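Carboxylesterase SOBER1 (Arabidopsis thaliana, PDB 6AVV) hydrolyses carboxylic esters, preferring short acyl chains, also has phospholipase A2 activity, and restrains the plant hypersensitive response to the bacterial effector AvrBsT. Local coordinates at residues A[112-117]-A[128-133]. Residues are numbered along the deposited sequence; the frame is centred on the assembly and turned at random.
Sequences ALTLAS and GAVLSG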
ATOM      1  N   ALA A 112       2.052  -0.474  -3.979  1.00 10.70           N
ATOM      2  CA  ALA A 112       1.303  -0.039  -5.156  1.00 10.75           C
ATOM      3  C   ALA A 112      -0.165  -0.438  -5.035  1.00 11.91           C
ATOM      4  O   ALA A 112      -1.058   0.352  -5.338  1.00 11.53           O
ATOM      5  CB  ALA A 112       1.915  -0.634  -6.429  1.00 10.76           C
ATOM      6  N   LEU A 113      -0.425  -1.664  -4.577  1.00 10.23           N
ATOM      7  CA  LEU A 113      -1.801  -2.127  -4.418  1.00 12.98           C
ATOM      8  C   LEU A 113      -2.518  -1.342  -3.326  1.00 12.39           C
ATOM      9  O   LEU A 113      -3.713  -1.046  -3.446  1.00 11.95           O
ATOM     10  CB  LEU A 113      -1.795  -3.622  -4.083  1.00 12.80           C
ATOM     11  CG  LEU A 113      -2.829  -4.590  -4.673  1.00 34.91           C
ATOM     12  CD1 LEU A 113      -3.081  -5.812  -3.756  1.00 13.99           C
ATOM     13  CD2 LEU A 113      -4.127  -3.895  -5.084  1.00 12.09           C
ATOM     14  N   THR A 114      -1.807  -1.028  -2.245  1.00 11.25           N
ATOM     15  CA  THR A 114      -2.368  -0.200  -1.185  1.00 10.31           C
ATOM     16  C   THR A 114      -2.876   1.104  -1.756  1.00 11.67           C
ATOM     17  O   THR A 114      -4.013   1.507  -1.497  1.00 13.06           O
ATOM     18  CB  THR A 114      -1.317   0.072  -0.109  1.00 12.32           C
ATOM     19  OG1 THR A 114      -1.113  -1.111   0.668  1.00 13.03           O
ATOM     20  CG2 THR A 114      -1.799   1.163   0.828  1.00 14.08           C
ATOM     21  N   LEU A 115      -2.027   1.782  -2.528  1.00 12.11           N
ATOM     22  CA  LEU A 115      -2.406   3.059  -3.122  1.00 13.57           C
ATOM     23  C   LEU A 115      -3.669   2.909  -3.961  1.00 14.24           C
ATOM     24  O   LEU A 115      -4.645   3.653  -3.789  1.00 14.22           O
ATOM     25  CB  LEU A 115      -1.237   3.558  -3.967  1.00 12.27           C
ATOM     26  CG  LEU A 115      -0.818   5.012  -4.141  1.00 29.79           C
ATOM     27  CD1 LEU A 115      -0.836   5.375  -5.621  1.00 17.62           C
ATOM     28  CD2 LEU A 115      -1.589   5.971  -3.268  1.00 17.11           C
ATOM     29  N   ALA A 116      -3.667   1.940  -4.877  1.00 11.30           N
ATOM     30  CA  ALA A 116      -4.814   1.747  -5.759  1.00 13.72           C
ATOM     31  C   ALA A 116      -6.068   1.413  -4.969  1.00 15.07           C
ATOM     32  O   ALA A 116      -7.155   1.913  -5.274  1.00 15.08           O
ATOM     33  CB  ALA A 116      -4.512   0.637  -6.767  1.00 15.71           C
ATOM     34  N   SER A 117      -5.938   0.560  -3.954  1.00 12.76           N
ATOM     35  CA  SER A 117      -7.102   0.115  -3.203  1.00 12.05           C
ATOM     36  C   SER A 117      -7.726   1.249  -2.414  1.00 11.38           C
ATOM     37  O   SER A 117      -8.957   1.373  -2.366  1.00 14.49           O
ATOM     38  CB  SER A 117      -6.694  -1.012  -2.267  1.00 10.57           C
ATOM     39  OG  SER A 117      -6.309  -2.140  -3.032  1.00 13.38           O
ATOM     40  N   GLY A 128      -3.683   5.006   4.224  1.00 12.79           N
ATOM     41  CA  GLY A 128      -2.909   4.075   3.440  1.00 14.02           C
ATOM     42  C   GLY A 128      -1.441   4.356   3.650  1.00 10.36           C
ATOM     43  O   GLY A 128      -0.989   5.488   3.443  1.00 12.90           O
ATOM     44  N   ALA A 129      -0.686   3.340   4.072  1.00 12.35           N
ATOM     45  CA  ALA A 129       0.759   3.457   4.237  1.00 13.01           C
ATOM     46  C   ALA A 129       1.425   2.692   3.101  1.00 13.89           C
ATOM     47  O   ALA A 129       1.316   1.464   3.020  1.00 14.28           O
ATOM     48  CB  ALA A 129       1.205   2.927   5.599  1.00 16.31           C
ATOM     49  N   VAL A 130       2.109   3.422   2.229  1.00 10.62           N
ATOM     50  CA  VAL A 130       2.843   2.854   1.106  1.00 10.07           C
ATOM     51  C   VAL A 130       4.309   2.793   1.502  1.00 12.10           C
ATOM     52  O   VAL A 130       4.887   3.816   1.888  1.00 12.70           O
ATOM     53  CB  VAL A 130       2.654   3.701  -0.162  1.00 10.84           C
ATOM     54  CG1 VAL A 130       3.525   3.189  -1.321  1.00 13.13           C
ATOM     55  CG2 VAL A 130       1.180   3.804  -0.531  1.00 13.41           C
ATOM     56  N   LEU A 131       4.920   1.602   1.417  1.00 12.52           N
ATOM     57  CA  LEU A 131       6.346   1.441   1.667  1.00  9.83           C
ATOM     58  C   LEU A 131       6.998   1.048   0.354  1.00 12.50           C
ATOM     59  O   LEU A 131       6.749  -0.046  -0.161  1.00 12.73           O
ATOM     60  CB  LEU A 131       6.619   0.393   2.745  1.00 13.12           C
ATOM     61  CG  LEU A 131       6.168   0.705   4.174  1.00 13.16           C
ATOM     62  CD1 LEU A 131       4.704   0.410   4.368  1.00 14.19           C
ATOM     63  CD2 LEU A 131       6.969  -0.174   5.141  1.00 15.05           C
ATOM     64  N   SER A 132       7.784   1.960  -0.212  1.00 10.98           N
ATOM     65  CA  SER A 132       8.607   1.666  -1.380  1.00 11.75           C
ATOM     66  C   SER A 132       7.759   1.146  -2.536  1.00 13.13           C
ATOM     67  O   SER A 132       8.139   0.213  -3.247  1.00 13.17           O
ATOM     68  CB  SER A 132       9.714   0.677  -1.018  1.00 15.07           C
ATOM     69  OG  SER A 132      10.410   1.162   0.114  1.00 17.45           O
ATOM     70  N   GLY A 133       6.595   1.756  -2.728  1.00 11.45           N
ATOM     71  CA  GLY A 133       5.704   1.370  -3.793  1.00 12.88           C
ATOM     72  C   GLY A 133       5.876   2.225  -5.032  1.00 13.24           C
ATOM     73  O   GLY A 133       6.889   2.913  -5.222  1.00 13.05           O
TER
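Thr114 meets strand 128-131 with its methyl group. A chi1 of -74° puts OG1 beside the backbone N and CG2 anti to it, so that CG2 is directed at the strand and lies 4.1 Å from Gly128 CA and 3.8 Å from Ala129 O. OG1 hydrogen-bonds to the carbonyl of Gly110, one helical turn back; the hydroxyl is thus satisfied within its own helix, and the face offered to the strand is apolar. Gly128, having no side chain, lets the methyl settle close to the main chain. Val130 adds an apolar side-chain contact: its CG2 branch faces the helix and touches Thr114 CG2 and Leu115 CB, each at 4.2 Å. Farther along, Ala112 N comes within 4.1 Å of Gly133 CA, just past the strand end and near Ser108 and His194, the probable nucleophile and histidine of the charge relay. The helix and strand segments run roughly antiparallel, at 153°, their axes 7.5 Å apart, as successive elements of the beta-alpha-beta unit formed by strand 102-107, helix 109-119 and strand 127-131 in this alpha/beta hydrolase. Thr114 also touches Ile104 of the adjoining strand 102-107 and Leu11 of strand 7-11, the next one over, while Leu113 and Ala116 pack against helix 75-94.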